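Local coordinates for protein arginase (RocF) (Helicobacter pylori, PDB 4G3H) that probably hydrolyses L-arginine to L-ornithine and urea, using a pair of manganese ions bound in each subunit, at residues K14-D18 / L49-F53. Residues are numbered along the deposited sequence; the frame is centred on the assembly and turned at random.
Sequences KRGTD and LYKEF
Two backbones that stay well apart are bridged here by polar side chains, chiefly the long ones of Arg15, Tyr50 and Glu52. The CA atoms of Arg15 and Glu52 are 10.8 Å apart, those of Asp18 and Leu49 10.6 Å. Arg15 is the extended N-cap residue (-100/115) of the helix that Gly16 to Asp18 begin. Tyr50 ends a strand, and Lys51 to Phe53 run on extended. Tyr50, chi1 p and chi2 88°, carries its hydroxyl across the gap. Tyr50 OH donates to Asp18 OD1 at 2.6 Å, with Asp18 in m. Arg15 (m, t, p, chi4 83°) bends so that NE makes a weak hydrogen bond to Tyr50 OH, 3.1 Å. Arg15 NH1 forms a salt bridge with Glu52 OE2, 3.1 Å, Glu52 being t, t, while Arg15 NH2 pairs with Glu90. Thr17 OG1 is hydrogen-bonded to Ser89 OG, and the Thr17 side chain is about 10 Å from a manganese ion. In this arginase α/β fold, the contact ties the start of helix 16-30 to the C-terminal end of edge strand 44-50 and the loop that follows it, beside strand 2-8.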
loop_
_atom_site.group_PDB
_atom_site.type_symbol
_atom_site.label_atom_id
_atom_site.label_comp_id
_atom_site.label_asym_id
_atom_site.label_seq_id
_atom_site.Cartn_x
_atom_site.Cartn_y
_atom_site.Cartn_z
ATOM N N LYS A 14 -21.296 -0.150 -1.645
ATOM C CA LYS A 14 -21.442 1.161 -1.015
ATOM C C LYS A 14 -20.074 1.827 -0.921
ATOM O O LYS A 14 -19.971 2.998 -0.563
ATOM C CB LYS A 14 -22.004 1.027 0.408
ATOM C CG LYS A 14 -23.433 0.518 0.524
ATOM C CD LYS A 14 -24.445 1.544 0.036
ATOM C CE LYS A 14 -25.870 1.125 0.401
ATOM N NZ LYS A 14 -26.908 2.004 -0.218
ATOM N N ARG A 15 -19.025 1.077 -1.240
ATOM C CA ARG A 15 -17.661 1.597 -1.140
ATOM C C ARG A 15 -17.052 2.070 -2.457
ATOM O O ARG A 15 -16.819 1.271 -3.368
ATOM C CB ARG A 15 -16.765 0.534 -0.503
ATOM C CG ARG A 15 -17.363 -0.074 0.765
ATOM C CD ARG A 15 -16.461 -1.142 1.365
ATOM N NE ARG A 15 -15.387 -0.567 2.167
ATOM C CZ ARG A 15 -15.525 -0.191 3.433
ATOM N NH1 ARG A 15 -16.691 -0.336 4.046
ATOM N NH2 ARG A 15 -14.500 0.338 4.084
ATOM N N GLY A 16 -16.787 3.373 -2.542
ATOM C CA GLY A 16 -16.206 3.953 -3.745
ATOM C C GLY A 16 -14.870 3.359 -4.174
ATOM O O GLY A 16 -14.557 3.324 -5.365
ATOM N N THR A 17 -14.073 2.900 -3.216
ATOM C CA THR A 17 -12.782 2.310 -3.541
ATOM C C THR A 17 -12.946 0.902 -4.105
ATOM O O THR A 17 -12.192 0.504 -4.978
ATOM C CB THR A 17 -11.856 2.242 -2.310
ATOM O OG1 THR A 17 -12.541 1.594 -1.236
ATOM C CG2 THR A 17 -11.422 3.642 -1.882
ATOM N N ASP A 18 -13.927 0.152 -3.597
ATOM C CA ASP A 18 -14.186 -1.208 -4.074
ATOM C C ASP A 18 -14.627 -1.152 -5.531
ATOM O O ASP A 18 -14.311 -2.039 -6.326
ATOM C CB ASP A 18 -15.269 -1.883 -3.218
ATOM C CG ASP A 18 -14.713 -2.490 -1.938
ATOM O OD1 ASP A 18 -13.597 -2.113 -1.536
ATOM O OD2 ASP A 18 -15.388 -3.338 -1.319
ATOM N N LEU A 49 -11.505 -11.151 0.001
ATOM C CA LEU A 49 -12.453 -10.415 0.823
ATOM C C LEU A 49 -11.803 -9.855 2.080
ATOM O O LEU A 49 -10.899 -10.464 2.658
ATOM C CB LEU A 49 -13.629 -11.315 1.212
ATOM C CG LEU A 49 -14.398 -11.959 0.053
ATOM C CD1 LEU A 49 -15.579 -12.737 0.608
ATOM C CD2 LEU A 49 -14.877 -10.884 -0.928
ATOM N N TYR A 50 -12.265 -8.684 2.500
ATOM C CA TYR A 50 -11.726 -8.053 3.694
ATOM C C TYR A 50 -12.840 -7.492 4.561
ATOM O O TYR A 50 -13.981 -7.355 4.123
ATOM C CB TYR A 50 -10.736 -6.941 3.312
ATOM C CG TYR A 50 -11.357 -5.699 2.696
ATOM C CD1 TYR A 50 -11.817 -4.654 3.501
ATOM C CD2 TYR A 50 -11.477 -5.566 1.310
ATOM C CE1 TYR A 50 -12.382 -3.499 2.942
ATOM C CE2 TYR A 50 -12.046 -4.411 0.735
ATOM C CZ TYR A 50 -12.491 -3.385 1.561
ATOM O OH TYR A 50 -13.026 -2.233 1.022
ATOM N N LYS A 51 -12.489 -7.177 5.800
ATOM C CA LYS A 51 -13.424 -6.627 6.762
ATOM C C LYS A 51 -12.854 -5.288 7.208
ATOM O O LYS A 51 -11.674 -5.190 7.537
ATOM C CB LYS A 51 -13.549 -7.563 7.961
ATOM C CG LYS A 51 -14.737 -7.276 8.850
ATOM C CD LYS A 51 -14.784 -8.247 10.009
ATOM C CE LYS A 51 -16.187 -8.362 10.554
ATOM N NZ LYS A 51 -17.099 -8.914 9.517
ATOM N N GLU A 52 -13.685 -4.255 7.209
ATOM C CA GLU A 52 -13.234 -2.929 7.614
ATOM C C GLU A 52 -12.973 -2.870 9.119
ATOM O O GLU A 52 -13.749 -3.392 9.913
ATOM C CB GLU A 52 -14.283 -1.882 7.249
ATOM C CG GLU A 52 -13.910 -0.480 7.691
ATOM C CD GLU A 52 -15.040 0.514 7.511
ATOM O OE1 GLU A 52 -14.820 1.712 7.787
ATOM O OE2 GLU A 52 -16.145 0.102 7.100
ATOM N N PHE A 53 -11.877 -2.230 9.506
ATOM C CA PHE A 53 -11.539 -2.101 10.918
ATOM C C PHE A 53 -12.182 -0.830 11.472
ATOM O O PHE A 53 -11.854 0.276 11.041
ATOM C CB PHE A 53 -10.018 -2.047 11.094
ATOM C CG PHE A 53 -9.570 -2.012 12.528
ATOM C CD1 PHE A 53 -10.258 -2.726 13.508
ATOM C CD2 PHE A 53 -8.438 -1.292 12.894
ATOM C CE1 PHE A 53 -9.822 -2.725 14.834
ATOM C CE2 PHE A 53 -7.993 -1.284 14.218
ATOM C CZ PHE A 53 -8.686 -2.003 15.190
#